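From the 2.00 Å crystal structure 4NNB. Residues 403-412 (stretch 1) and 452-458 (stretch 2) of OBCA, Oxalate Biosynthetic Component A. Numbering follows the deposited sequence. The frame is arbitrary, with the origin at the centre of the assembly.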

# COMPACT_ATOMS: atom_id res chain seq x y z
N VAL A 403 -6.98 1.33 -21.98
CA VAL A 403 -6.78 2.75 -21.72
C VAL A 403 -5.77 2.93 -20.58
O VAL A 403 -4.90 3.81 -20.65
CB VAL A 403 -8.10 3.47 -21.38
CG1 VAL A 403 -7.85 4.93 -21.05
CG2 VAL A 403 -9.08 3.35 -22.55
N ARG A 404 -5.87 2.10 -19.55
CA ARG A 404 -4.92 2.15 -18.44
C ARG A 404 -3.48 1.91 -18.90
O ARG A 404 -2.55 2.56 -18.42
CB ARG A 404 -5.31 1.14 -17.36
CG ARG A 404 -4.70 1.42 -15.99
CD ARG A 404 -3.84 0.27 -15.53
NE ARG A 404 -2.59 0.24 -16.25
CZ ARG A 404 -2.01 -0.85 -16.74
NH1 ARG A 404 -2.56 -2.04 -16.60
NH2 ARG A 404 -0.87 -0.72 -17.38
N GLU A 405 -3.30 0.95 -19.80
CA GLU A 405 -1.99 0.67 -20.37
C GLU A 405 -1.42 1.90 -21.11
O GLU A 405 -0.22 2.17 -21.03
CB GLU A 405 -2.03 -0.57 -21.28
CG GLU A 405 -2.24 -1.87 -20.50
CD GLU A 405 -2.49 -3.07 -21.40
OE1 GLU A 405 -2.92 -2.89 -22.56
OE2 GLU A 405 -2.26 -4.20 -20.94
N GLU A 406 -2.28 2.64 -21.79
CA GLU A 406 -1.87 3.86 -22.48
C GLU A 406 -1.45 4.93 -21.47
O GLU A 406 -0.46 5.64 -21.69
CB GLU A 406 -3.01 4.39 -23.37
CG GLU A 406 -2.64 5.57 -24.28
CD GLU A 406 -3.67 5.83 -25.38
OE1 GLU A 406 -4.61 5.02 -25.55
OE2 GLU A 406 -3.54 6.86 -26.08
N ILE A 407 -2.19 5.01 -20.37
CA ILE A 407 -1.88 5.95 -19.29
C ILE A 407 -0.51 5.66 -18.66
O ILE A 407 0.27 6.59 -18.44
CB ILE A 407 -2.99 5.94 -18.21
CG1 ILE A 407 -4.24 6.66 -18.73
CG2 ILE A 407 -2.51 6.61 -16.94
CD1 ILE A 407 -5.46 6.47 -17.84
N SER A 408 -0.22 4.39 -18.40
CA SER A 408 1.07 4.00 -17.82
C SER A 408 2.21 4.36 -18.78
O SER A 408 3.26 4.85 -18.35
CB SER A 408 1.09 2.51 -17.49
OG SER A 408 0.13 2.19 -16.49
N SER A 409 2.00 4.11 -20.07
CA SER A 409 2.97 4.47 -21.09
C SER A 409 3.25 5.97 -21.11
O SER A 409 4.40 6.41 -21.12
CB SER A 409 2.48 4.00 -22.46
OG SER A 409 3.33 4.47 -23.49
N LEU A 410 2.18 6.77 -21.10
CA LEU A 410 2.30 8.22 -21.08
C LEU A 410 3.03 8.75 -19.84
O LEU A 410 3.88 9.64 -19.95
CB LEU A 410 0.93 8.87 -21.24
CG LEU A 410 0.30 8.76 -22.63
CD1 LEU A 410 -1.20 8.92 -22.54
CD2 LEU A 410 0.87 9.83 -23.56
N LEU A 411 2.71 8.20 -18.67
CA LEU A 411 3.38 8.62 -17.43
C LEU A 411 4.87 8.28 -17.50
O LEU A 411 5.71 8.98 -16.94
CB LEU A 411 2.72 8.00 -16.19
CG LEU A 411 1.34 8.54 -15.80
CD1 LEU A 411 0.70 7.72 -14.69
CD2 LEU A 411 1.40 10.02 -15.41
N ALA A 412 5.20 7.21 -18.22
CA ALA A 412 6.59 6.80 -18.39
C ALA A 412 7.41 7.77 -19.26
O ALA A 412 8.64 7.76 -19.22
CB ALA A 412 6.66 5.38 -18.94
N GLY A 452 0.39 3.32 -6.52
CA GLY A 452 1.62 4.11 -6.48
C GLY A 452 2.13 4.70 -7.79
O GLY A 452 2.25 5.92 -7.90
N PRO A 453 2.40 3.85 -8.79
CA PRO A 453 3.03 4.33 -10.04
C PRO A 453 2.17 5.28 -10.87
O PRO A 453 2.69 5.88 -11.81
CB PRO A 453 3.28 3.03 -10.81
CG PRO A 453 3.35 1.96 -9.76
CD PRO A 453 2.31 2.38 -8.76
N MET A 454 0.88 5.40 -10.55
CA MET A 454 -0.02 6.30 -11.28
C MET A 454 -0.35 7.55 -10.47
O MET A 454 -1.10 8.42 -10.94
CB MET A 454 -1.33 5.58 -11.63
CG MET A 454 -1.17 4.42 -12.58
SD MET A 454 -2.72 3.57 -12.99
CE MET A 454 -3.60 4.89 -13.84
N GLN A 455 0.20 7.67 -9.27
CA GLN A 455 -0.27 8.69 -8.34
C GLN A 455 0.02 10.15 -8.71
O GLN A 455 -0.54 11.05 -8.10
CB GLN A 455 0.17 8.39 -6.90
CG GLN A 455 -0.67 7.27 -6.25
CD GLN A 455 -0.25 6.98 -4.83
OE1 GLN A 455 0.78 7.46 -4.36
NE2 GLN A 455 -1.04 6.18 -4.13
N ASN A 456 0.87 10.39 -9.71
CA ASN A 456 1.08 11.78 -10.14
C ASN A 456 -0.20 12.37 -10.74
O ASN A 456 -0.34 13.57 -10.87
CB ASN A 456 2.25 11.91 -11.12
CG ASN A 456 3.60 11.62 -10.48
OD1 ASN A 456 3.75 11.71 -9.26
ND2 ASN A 456 4.59 11.28 -11.29
N LEU A 457 -1.13 11.49 -11.09
CA LEU A 457 -2.41 11.87 -11.67
C LEU A 457 -3.44 12.26 -10.62
O LEU A 457 -4.44 12.89 -10.95
CB LEU A 457 -2.98 10.71 -12.50
CG LEU A 457 -2.16 10.20 -13.67
CD1 LEU A 457 -2.80 8.96 -14.26
CD2 LEU A 457 -2.04 11.29 -14.73
N LEU A 458 -3.20 11.86 -9.37
CA LEU A 458 -4.23 11.94 -8.32
C LEU A 458 -4.95 13.27 -8.21
O LEU A 458 -6.18 13.33 -8.26
CB LEU A 458 -3.64 11.62 -6.95
CG LEU A 458 -3.76 10.20 -6.42
CD1 LEU A 458 -3.16 10.16 -5.02
CD2 LEU A 458 -5.22 9.71 -6.41

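Residues 403-412 lie within a longer helix, its turns held by regular i to i+4 bonds such as Ile 407 N to Val 403 O (3.0 Å) and Leu 411 N to Ile 407 O (2.9 Å). The second stretch is less regular: Pro 453 and Met 454 form a short 3-10 segment, and the bonds Gln 455 N to Gly 452 O (3.0 Å) and Leu 457 N to Met 454 O (3.1 Å) each span three residues. Met 454 and Leu 457, joined by that last bond, both reach the helix with their side chains. No hydrogen bond crosses between the stretches; apolar packing joins them, burying 281 Å² in total. Arg 404, Ile 407 and Leu 411, spaced three and four residues apart, supply the helix side of the contact. Ile 407 points toward the second stretch, and its branched side chain brings CG2 to 3.6 Å from Leu 457 CD1 and 3.7 Å from Met 454 CE, so one methyl touches both partners. Leu 411, with the largest covered area, brings both of its methyls to Leu 457, CD2 lying 3.7 Å from Leu 457 CD2 and CD1 3.7 Å from Leu 457 CD1; Leu 411 CD1 also packs 3.8 Å from Met 454 CA and 4.0 Å from Pro 453 O. The CA-to-CB bond of Met 454 runs sideways, but the unbranched chain (m, t, p) extends so that its end comes nearer the helix. The CA-to-CB bond of Leu 457 instead points toward it, with the side chain in the m, t rotamer. Arg 404 contributes its aliphatic part, CG approaching Met 454 SD at 4.2 Å, and keeps its charged end in polar company: NH2 donates to Ser 408 OG (3.2 Å), one turn along the helix, and NH1 is bonded elsewhere in the structure. Met 454 and Leu 457 suit their buried positions because neither side chain carries a donor that needs a partner.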